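Local coordinates for AztD protein (Citrobacter koseri, PDB 6CMK) that acts as a periplasmic zinc chaperone, a beta propeller that hands one zinc ion directly to the solute-binding protein AztC of the AztABCD transport system, at residues D142-L147 with V162-P167; P174-A179 with I236-A241; L296-V301 with T317-L322. All blocks are in the same frame, centred on the assembly; numbering follows the deposited sequence.

Contact 1: D142-L147 with V162-P167; sequences DSAQIL and VNVVAP
Ala-144 and Val-162 form an antiparallel hydrogen-bonded pair: Ala-144 N donates a hydrogen bond to Val-162 O at 2.9 Å, and Val-162 N donates one back to Ala-144 O. The apolar side of the ladder is the tight one. Here Ile-146 CD1 lies against Val-162 CG2 at 3.6 Å, the two chains crossing obliquely, and Val-164 CG1 comes to 4.3 Å from Ala-144 CB, while Trp-137 of the adjoining strand covers both Ala-144 and Val-164. Beyond the bridge of Ser-143 with Asn-163, a third bond runs nearly straight (174°) from Val-164 N to Asp-142 O. Val-164 CG2 sits between its own backbone N and carbonyl carbon and packs over the Asp-142 carbonyl. The opposite side, with Ser-143 and Asn-163, is looser and faces solvent: Asn-163 ND2 stays 4.0 Å from Asp-142 CG, with amide and carboxylate planes 54° apart. Asn-163 OD1 accepts from Val-165 N, which stands above the amide plane, in an Asx turn, and Pro-167 merely skirts Asp-142 through CG. Strands 143-148 and 160-163 are the third and fourth, outermost, of a four-stranded antiparallel sheet, a blade of the beta propeller.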
loop_
_atom_site.group_PDB
_atom_site.type_symbol
_atom_site.label_atom_id
_atom_site.label_comp_id
_atom_site.label_asym_id
_atom_site.label_seq_id
_atom_site.Cartn_x
_atom_site.Cartn_y
_atom_site.Cartn_z
ATOM N N ASP B 142 2.648 27.742 -21.514
ATOM C CA ASP B 142 1.933 26.934 -22.487
ATOM C C ASP B 142 2.260 25.454 -22.354
ATOM O O ASP B 142 1.877 24.673 -23.228
ATOM C CB ASP B 142 2.239 27.412 -23.906
ATOM C CG ASP B 142 3.680 27.164 -24.313
ATOM O OD1 ASP B 142 4.413 26.461 -23.585
ATOM O OD2 ASP B 142 4.084 27.680 -25.377
ATOM N N SER B 143 2.951 25.063 -21.275
ATOM C CA SER B 143 3.318 23.680 -21.006
ATOM C C SER B 143 3.156 23.372 -19.525
ATOM O O SER B 143 3.285 24.253 -18.666
ATOM C CB SER B 143 4.773 23.387 -21.415
ATOM O OG SER B 143 4.955 23.538 -22.811
ATOM N N ALA B 144 2.870 22.107 -19.235
ATOM C CA ALA B 144 2.974 21.555 -17.893
ATOM C C ALA B 144 4.263 20.755 -17.781
ATOM O O ALA B 144 4.850 20.353 -18.782
ATOM C CB ALA B 144 1.769 20.667 -17.569
ATOM N N GLN B 145 4.709 20.528 -16.545
ATOM C CA GLN B 145 5.982 19.862 -16.300
ATOM C C GLN B 145 5.728 18.514 -15.646
ATOM O O GLN B 145 5.077 18.440 -14.603
ATOM C CB GLN B 145 6.890 20.730 -15.437
ATOM C CG GLN B 145 7.271 22.019 -16.144
ATOM C CD GLN B 145 8.210 22.892 -15.342
ATOM O OE1 GLN B 145 8.940 22.420 -14.472
ATOM N NE2 GLN B 145 8.200 24.176 -15.642
ATOM N N ILE B 146 6.218 17.453 -16.275
ATOM C CA ILE B 146 6.040 16.091 -15.783
ATOM C C ILE B 146 7.398 15.550 -15.357
ATOM O O ILE B 146 8.401 15.727 -16.056
ATOM C CB ILE B 146 5.375 15.189 -16.847
ATOM C CG1 ILE B 146 3.874 15.491 -16.948
ATOM C CG2 ILE B 146 5.509 13.713 -16.492
ATOM C CD1 ILE B 146 3.534 16.765 -17.678
ATOM N N LEU B 147 7.427 14.883 -14.209
ATOM C CA LEU B 147 8.666 14.355 -13.662
ATOM C C LEU B 147 8.317 13.189 -12.749
ATOM O O LEU B 147 7.169 12.743 -12.697
ATOM C CB LEU B 147 9.452 15.439 -12.933
ATOM C CG LEU B 147 8.723 16.198 -11.829
ATOM C CD1 LEU B 147 9.749 16.643 -10.827
ATOM C CD2 LEU B 147 7.956 17.401 -12.379
ATOM N N VAL B 162 5.040 19.258 -21.457
ATOM C CA VAL B 162 3.935 18.799 -22.287
ATOM C C VAL B 162 3.104 20.017 -22.650
ATOM O O VAL B 162 2.606 20.723 -21.768
ATOM C CB VAL B 162 3.091 17.739 -21.565
ATOM C CG1 VAL B 162 1.849 17.387 -22.389
ATOM C CG2 VAL B 162 3.939 16.502 -21.281
ATOM N N ASN B 163 2.957 20.266 -23.945
ATOM C CA ASN B 163 2.216 21.435 -24.398
ATOM C C ASN B 163 0.737 21.297 -24.060
ATOM O O ASN B 163 0.139 20.234 -24.243
ATOM C CB ASN B 163 2.404 21.610 -25.906
ATOM C CG ASN B 163 1.768 22.878 -26.431
ATOM O OD1 ASN B 163 0.598 22.887 -26.802
ATOM N ND2 ASN B 163 2.545 23.957 -26.476
ATOM N N VAL B 164 0.144 22.385 -23.571
ATOM C CA VAL B 164 -1.263 22.415 -23.199
ATOM C C VAL B 164 -2.031 23.452 -24.018
ATOM O O VAL B 164 -3.116 23.877 -23.626
ATOM C CB VAL B 164 -1.429 22.640 -21.683
ATOM C CG1 VAL B 164 -0.794 21.486 -20.926
ATOM C CG2 VAL B 164 -0.793 23.950 -21.247
ATOM N N VAL B 165 -1.446 23.862 -25.155
ATOM C CA VAL B 165 -2.083 24.616 -26.235
ATOM C C VAL B 165 -2.056 26.107 -25.920
ATOM O O VAL B 165 -1.536 26.909 -26.707
ATOM C CB VAL B 165 -3.518 24.128 -26.519
ATOM C CG1 VAL B 165 -4.193 25.039 -27.544
ATOM C CG2 VAL B 165 -3.501 22.707 -27.054
ATOM N N ALA B 166 -2.622 26.497 -24.780
ATOM C CA ALA B 166 -2.635 27.897 -24.408
ATOM C C ALA B 166 -2.603 28.003 -22.892
ATOM O O ALA B 166 -3.214 27.166 -22.206
ATOM C CB ALA B 166 -3.862 28.633 -24.949
ATOM N N PRO B 167 -1.904 28.993 -22.343
ATOM C CA PRO B 167 -1.925 29.189 -20.890
ATOM C C PRO B 167 -3.346 29.348 -20.370
ATOM O O PRO B 167 -4.127 30.157 -20.874
ATOM C CB PRO B 167 -1.105 30.471 -20.696
ATOM C CG PRO B 167 -0.225 30.541 -21.883
ATOM C CD PRO B 167 -1.002 29.950 -23.012
#

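Contact 2: P174-A179 with I236-A241; sequences PYDNYA and ITQKNA
The carboxamide of Gln-238 grips the backbone of Asp-176 at both ends. OE1 accepts from Asp-176 N at 2.8 Å and NE2 donates to Asp-176 O at 2.9 Å, each bond lying in the plane of the accepting carbonyl and on a lone pair. The second proton of NE2 goes to Ala-241 O (2.9 Å), still close to the amide plane, so three bonds fix the rotation of this buried group. Gln-238 reaches across because CG stands anti to the backbone N (chi1 -177°) and the chain stays extended beyond it. The Tyr-175 side chain runs antiparallel beside it, its ring nearly perpendicular to the amide (85°): OE1 lies at the ring edge, and Gln-238 CB is 3.6 Å from CD1. This joins two neighbouring sheets of the beta propeller, one holding strands 172-174 and 178-183, the other strand 232-237. Further along, the phenol end of Tyr-175 meets Ile-236 CG2, 3.4 Å from CZ, and a water in the ring plane links OH to Ile-236 O. Tyr-178 crosses Gln-238 at about a right angle, CD2 lying 3.8 Å from NE2. In the next shell Pro-243 packs against both tyrosines and Gln-238, and Phe-225 touches Tyr-175. The Asp-176 carboxylate turns to a salt bridge between OD1 and Lys-133, while Pro-255 of the second subunit packs on the same residue.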
loop_
_atom_site.group_PDB
_atom_site.type_symbol
_atom_site.label_atom_id
_atom_site.label_comp_id
_atom_site.label_asym_id
_atom_site.label_seq_id
_atom_site.Cartn_x
_atom_site.Cartn_y
_atom_site.Cartn_z
ATOM N N PRO B 174 -0.890 12.809 -14.357
ATOM C CA PRO B 174 0.149 11.997 -14.996
ATOM C C PRO B 174 -0.186 10.512 -15.031
ATOM O O PRO B 174 -0.621 9.935 -14.024
ATOM C CB PRO B 174 1.374 12.284 -14.128
ATOM C CG PRO B 174 0.805 12.456 -12.749
ATOM C CD PRO B 174 -0.569 13.085 -12.939
ATOM N N TYR B 175 0.001 9.901 -16.195
ATOM C CA TYR B 175 -0.227 8.477 -16.436
ATOM C C TYR B 175 1.038 7.846 -17.016
ATOM O O TYR B 175 2.048 8.513 -17.227
ATOM C CB TYR B 175 -1.453 8.285 -17.342
ATOM C CG TYR B 175 -2.701 8.556 -16.549
ATOM C CD1 TYR B 175 -3.197 7.601 -15.687
ATOM C CD2 TYR B 175 -3.313 9.799 -16.571
ATOM C CE1 TYR B 175 -4.291 7.835 -14.913
ATOM C CE2 TYR B 175 -4.413 10.047 -15.792
ATOM C CZ TYR B 175 -4.900 9.058 -14.955
ATOM O OH TYR B 175 -5.989 9.287 -14.146
ATOM N N ASP B 176 1.000 6.531 -17.223
ATOM C CA ASP B 176 2.134 5.832 -17.819
ATOM C C ASP B 176 2.154 6.132 -19.306
ATOM O O ASP B 176 1.258 5.702 -20.038
ATOM C CB ASP B 176 2.035 4.334 -17.586
ATOM C CG ASP B 176 2.051 3.974 -16.127
ATOM O OD1 ASP B 176 2.756 4.658 -15.353
ATOM O OD2 ASP B 176 1.357 2.993 -15.762
ATOM N N ASN B 177 3.161 6.881 -19.742
ATOM C CA ASN B 177 3.389 7.220 -21.145
ATOM C C ASN B 177 2.344 8.181 -21.698
ATOM O O ASN B 177 2.339 8.434 -22.920
ATOM C CB ASN B 177 3.440 5.953 -22.004
ATOM C CG ASN B 177 4.470 4.959 -21.499
ATOM O OD1 ASN B 177 5.623 5.312 -21.293
ATOM N ND2 ASN B 177 4.042 3.724 -21.259
ATOM N N TYR B 178 1.488 8.740 -20.838
ATOM C CA TYR B 178 0.407 9.642 -21.222
ATOM C C TYR B 178 0.158 10.635 -20.094
ATOM O O TYR B 178 0.629 10.461 -18.968
ATOM C CB TYR B 178 -0.897 8.887 -21.513
ATOM C CG TYR B 178 -0.831 7.905 -22.654
ATOM C CD1 TYR B 178 -1.040 8.321 -23.962
ATOM C CD2 TYR B 178 -0.559 6.566 -22.431
ATOM C CE1 TYR B 178 -0.980 7.423 -25.013
ATOM C CE2 TYR B 178 -0.496 5.668 -23.469
ATOM C CZ TYR B 178 -0.709 6.104 -24.757
ATOM O OH TYR B 178 -0.649 5.214 -25.797
ATOM N N ALA B 179 -0.607 11.679 -20.409
ATOM C CA ALA B 179 -1.180 12.562 -19.406
ATOM C C ALA B 179 -2.589 12.920 -19.844
ATOM O O ALA B 179 -2.941 12.806 -21.018
ATOM C CB ALA B 179 -0.358 13.839 -19.200
ATOM N N ILE B 236 -11.191 8.949 -14.567
ATOM C CA ILE B 236 -10.052 8.489 -15.362
ATOM C C ILE B 236 -9.453 7.251 -14.711
ATOM O O ILE B 236 -9.223 7.229 -13.499
ATOM C CB ILE B 236 -8.969 9.582 -15.493
ATOM C CG1 ILE B 236 -9.585 10.937 -15.890
ATOM C CG2 ILE B 236 -7.906 9.171 -16.514
ATOM C CD1 ILE B 236 -8.642 12.095 -15.664
ATOM N N THR B 237 -9.165 6.238 -15.529
ATOM C CA THR B 237 -8.424 5.055 -15.104
ATOM C C THR B 237 -7.422 4.703 -16.191
ATOM O O THR B 237 -7.607 5.058 -17.356
ATOM C CB THR B 237 -9.326 3.842 -14.883
ATOM O OG1 THR B 237 -10.067 3.594 -16.077
ATOM C CG2 THR B 237 -10.291 4.064 -13.731
ATOM N N GLN B 238 -6.362 3.987 -15.806
ATOM C CA GLN B 238 -5.420 3.454 -16.781
ATOM C C GLN B 238 -5.059 2.035 -16.395
ATOM O O GLN B 238 -4.714 1.770 -15.240
ATOM C CB GLN B 238 -4.134 4.280 -16.876
ATOM C CG GLN B 238 -3.194 3.747 -17.970
ATOM C CD GLN B 238 -1.891 4.503 -18.064
ATOM O OE1 GLN B 238 -1.324 4.925 -17.061
ATOM N NE2 GLN B 238 -1.402 4.673 -19.285
ATOM N N LYS B 239 -5.114 1.139 -17.369
ATOM C CA LYS B 239 -4.572 -0.197 -17.165
ATOM C C LYS B 239 -3.325 -0.342 -18.028
ATOM O O LYS B 239 -2.315 0.312 -17.747
ATOM C CB LYS B 239 -5.662 -1.229 -17.428
ATOM C CG LYS B 239 -6.714 -1.143 -16.318
ATOM C CD LYS B 239 -7.804 -2.179 -16.441
ATOM C CE LYS B 239 -9.040 -1.760 -15.655
ATOM N NZ LYS B 239 -8.789 -1.660 -14.187
ATOM N N ASN B 240 -3.355 -1.153 -19.078
ATOM C CA ASN B 240 -2.145 -1.391 -19.856
ATOM C C ASN B 240 -2.246 -0.784 -21.249
ATOM O O ASN B 240 -1.651 -1.285 -22.204
ATOM C CB ASN B 240 -1.845 -2.884 -19.897
ATOM C CG ASN B 240 -1.284 -3.376 -18.573
ATOM O OD1 ASN B 240 -0.332 -2.796 -18.046
ATOM N ND2 ASN B 240 -1.892 -4.405 -18.012
ATOM N N ALA B 241 -2.974 0.322 -21.351
ATOM C CA ALA B 241 -3.151 1.054 -22.592
ATOM C C ALA B 241 -3.215 2.536 -22.238
ATOM O O ALA B 241 -2.791 2.967 -21.159
ATOM C CB ALA B 241 -4.404 0.563 -23.332
HETATM O O HOH W 1 -6.398 7.242 -12.384
HETATM O O HOH W 2 0.261 1.444 -17.687
#

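Contact 3: L296-V301 with T317-L322; sequences LPTRRV and TEDGKL
Arg-299 and Glu-318 meet with guanidinium and carboxylate planes turned 67° apart, and the salt bridge is made at the guanidinium edge. Arg-299 NE donates to Glu-318 OE1 at 2.7 Å, with the oxygen close to the guanidinium plane and approached on its syn side. Arg-299 N adds a second bond to OE1, 3.0 Å long, from the same face of the carboxylate, and the two donors would be expected to stabilise its negative charge. The arginine bends at chi3 (-69°), which places NE beside the acid, while the glutamate runs extended beyond CG. Backbone pairing reinforces this: Glu-318 N donates to Arg-299 O, and Val-301 CG2 packs against the same peptide, 3.5 Å from Glu-318 N. Thr-298 approaches from the side away from Val-301, its CB 3.6 Å from Glu-318 CG and its OG1 3.3 Å from Thr-317 CB. Within the turn, Asp-319 OD1 accepts from Thr-317 OG1 (2.6 Å) and, from the opposite face of its plane, from Lys-321 N, the latter making an Asx turn that overlaps the type I turn from Thr-317 to Gly-320. Strands 300-305, 312-317 and 321-326 are consecutive in one four-stranded antiparallel sheet, a blade of the beta propeller; the turn joins the second to the third, and Arg-300 bridges to Thr-317 at the edge. Met-344 N bonds Glu-318 OE2, and Arg-337, from the fourth strand 331-337, holds Asp-319 O.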
loop_
_atom_site.group_PDB
_atom_site.type_symbol
_atom_site.label_atom_id
_atom_site.label_comp_id
_atom_site.label_asym_id
_atom_site.label_seq_id
_atom_site.Cartn_x
_atom_site.Cartn_y
_atom_site.Cartn_z
ATOM N N LEU B 296 -24.593 21.536 4.898
ATOM C CA LEU B 296 -23.854 22.016 6.049
ATOM C C LEU B 296 -24.619 23.151 6.720
ATOM O O LEU B 296 -25.315 23.920 6.049
ATOM C CB LEU B 296 -22.478 22.519 5.633
ATOM C CG LEU B 296 -21.659 21.558 4.783
ATOM C CD1 LEU B 296 -20.430 22.265 4.247
ATOM C CD2 LEU B 296 -21.281 20.333 5.596
ATOM N N PRO B 297 -24.498 23.282 8.041
ATOM C CA PRO B 297 -25.200 24.386 8.715
ATOM C C PRO B 297 -24.676 25.756 8.329
ATOM O O PRO B 297 -25.468 26.702 8.271
ATOM C CB PRO B 297 -24.996 24.089 10.209
ATOM C CG PRO B 297 -23.899 23.101 10.288
ATOM C CD PRO B 297 -23.838 22.366 8.988
ATOM N N THR B 298 -23.376 25.900 8.077
ATOM C CA THR B 298 -22.803 27.142 7.579
ATOM C C THR B 298 -21.854 26.802 6.437
ATOM O O THR B 298 -21.728 25.642 6.031
ATOM C CB THR B 298 -22.070 27.923 8.681
ATOM O OG1 THR B 298 -21.035 27.107 9.247
ATOM C CG2 THR B 298 -23.031 28.342 9.782
ATOM N N ARG B 299 -21.170 27.815 5.920
ATOM C CA ARG B 299 -20.381 27.639 4.705
ATOM C C ARG B 299 -19.078 26.892 4.969
ATOM O O ARG B 299 -18.459 27.006 6.032
ATOM C CB ARG B 299 -20.092 28.998 4.072
ATOM C CG ARG B 299 -21.282 29.531 3.308
ATOM C CD ARG B 299 -21.122 30.989 2.950
ATOM N NE ARG B 299 -21.181 31.839 4.129
ATOM C CZ ARG B 299 -21.012 33.157 4.103
ATOM N NH1 ARG B 299 -20.767 33.771 2.953
ATOM N NH2 ARG B 299 -21.085 33.858 5.230
ATOM N N ARG B 300 -18.669 26.127 3.965
ATOM C CA ARG B 300 -17.476 25.294 4.050
ATOM C C ARG B 300 -16.202 26.128 3.945
ATOM O O ARG B 300 -16.074 26.986 3.062
ATOM C CB ARG B 300 -17.521 24.251 2.937
ATOM C CG ARG B 300 -16.363 23.296 2.905
ATOM C CD ARG B 300 -16.503 22.355 1.724
ATOM N NE ARG B 300 -16.230 23.117 0.523
ATOM C CZ ARG B 300 -15.010 23.393 0.082
ATOM N NH1 ARG B 300 -13.944 22.909 0.716
ATOM N NH2 ARG B 300 -14.856 24.139 -0.998
ATOM N N VAL B 301 -15.264 25.879 4.856
ATOM C CA VAL B 301 -13.931 26.469 4.812
ATOM C C VAL B 301 -12.915 25.515 4.192
ATOM O O VAL B 301 -12.080 25.926 3.383
ATOM C CB VAL B 301 -13.493 26.884 6.236
ATOM C CG1 VAL B 301 -12.022 27.329 6.254
ATOM C CG2 VAL B 301 -14.398 27.996 6.785
ATOM N N THR B 317 -16.171 24.391 8.965
ATOM C CA THR B 317 -17.152 25.372 8.524
ATOM C C THR B 317 -16.854 26.726 9.158
ATOM O O THR B 317 -16.118 26.830 10.143
ATOM C CB THR B 317 -18.589 24.916 8.854
ATOM O OG1 THR B 317 -18.651 24.375 10.183
ATOM C CG2 THR B 317 -19.068 23.858 7.860
ATOM N N GLU B 318 -17.436 27.771 8.563
ATOM C CA GLU B 318 -17.096 29.143 8.922
ATOM C C GLU B 318 -17.474 29.479 10.358
ATOM O O GLU B 318 -16.919 30.426 10.922
ATOM C CB GLU B 318 -17.778 30.110 7.956
ATOM C CG GLU B 318 -19.294 30.080 8.040
ATOM C CD GLU B 318 -19.957 31.026 7.064
ATOM O OE1 GLU B 318 -21.078 30.712 6.602
ATOM O OE2 GLU B 318 -19.359 32.081 6.759
ATOM N N ASP B 319 -18.374 28.708 10.966
ATOM C CA ASP B 319 -18.772 28.929 12.349
ATOM C C ASP B 319 -17.682 28.567 13.348
ATOM O O ASP B 319 -17.868 28.800 14.549
ATOM C CB ASP B 319 -20.047 28.135 12.671
ATOM C CG ASP B 319 -19.953 26.677 12.279
ATOM O OD1 ASP B 319 -18.827 26.196 12.060
ATOM O OD2 ASP B 319 -21.010 26.013 12.187
ATOM N N GLY B 320 -16.557 28.022 12.895
ATOM C CA GLY B 320 -15.501 27.595 13.788
ATOM C C GLY B 320 -15.549 26.133 14.167
ATOM O O GLY B 320 -14.760 25.705 15.015
ATOM N N LYS B 321 -16.442 25.359 13.572
ATOM C CA LYS B 321 -16.648 23.977 13.971
ATOM C C LYS B 321 -15.984 23.010 12.999
ATOM O O LYS B 321 -15.937 23.229 11.784
ATOM C CB LYS B 321 -18.135 23.635 14.061
ATOM C CG LYS B 321 -18.907 24.353 15.162
ATOM C CD LYS B 321 -20.268 23.686 15.310
ATOM C CE LYS B 321 -21.192 24.404 16.272
ATOM N NZ LYS B 321 -22.391 23.551 16.528
ATOM N N LEU B 322 -15.476 21.924 13.560
ATOM C CA LEU B 322 -15.026 20.781 12.784
ATOM C C LEU B 322 -16.156 19.764 12.764
ATOM O O LEU B 322 -16.748 19.480 13.810
ATOM C CB LEU B 322 -13.763 20.183 13.402
ATOM C CG LEU B 322 -13.145 19.014 12.625
ATOM C CD1 LEU B 322 -12.644 19.461 11.269
ATOM C CD2 LEU B 322 -12.028 18.382 13.425
#

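Contacts 1 and 3 each stay inside a single four-stranded sheet, whereas contact 2 joins two sheets, its segments being 57 residues apart at their closest ends. All three are partly buried and about 20 Å from the chain centre, none being wholly core. Their chemistry differs: contact 1 relies on a backbone ladder with aliphatic cover, contact 2 on a buried amide, tyrosines and bridging water, and contact 3 on charged side chains round a turn. Contacts 1 and 2 have centres about 17 Å apart without touching; contact 3 lies across the chain's centre from both. Contact 2 alone of the three is reached by the second subunit.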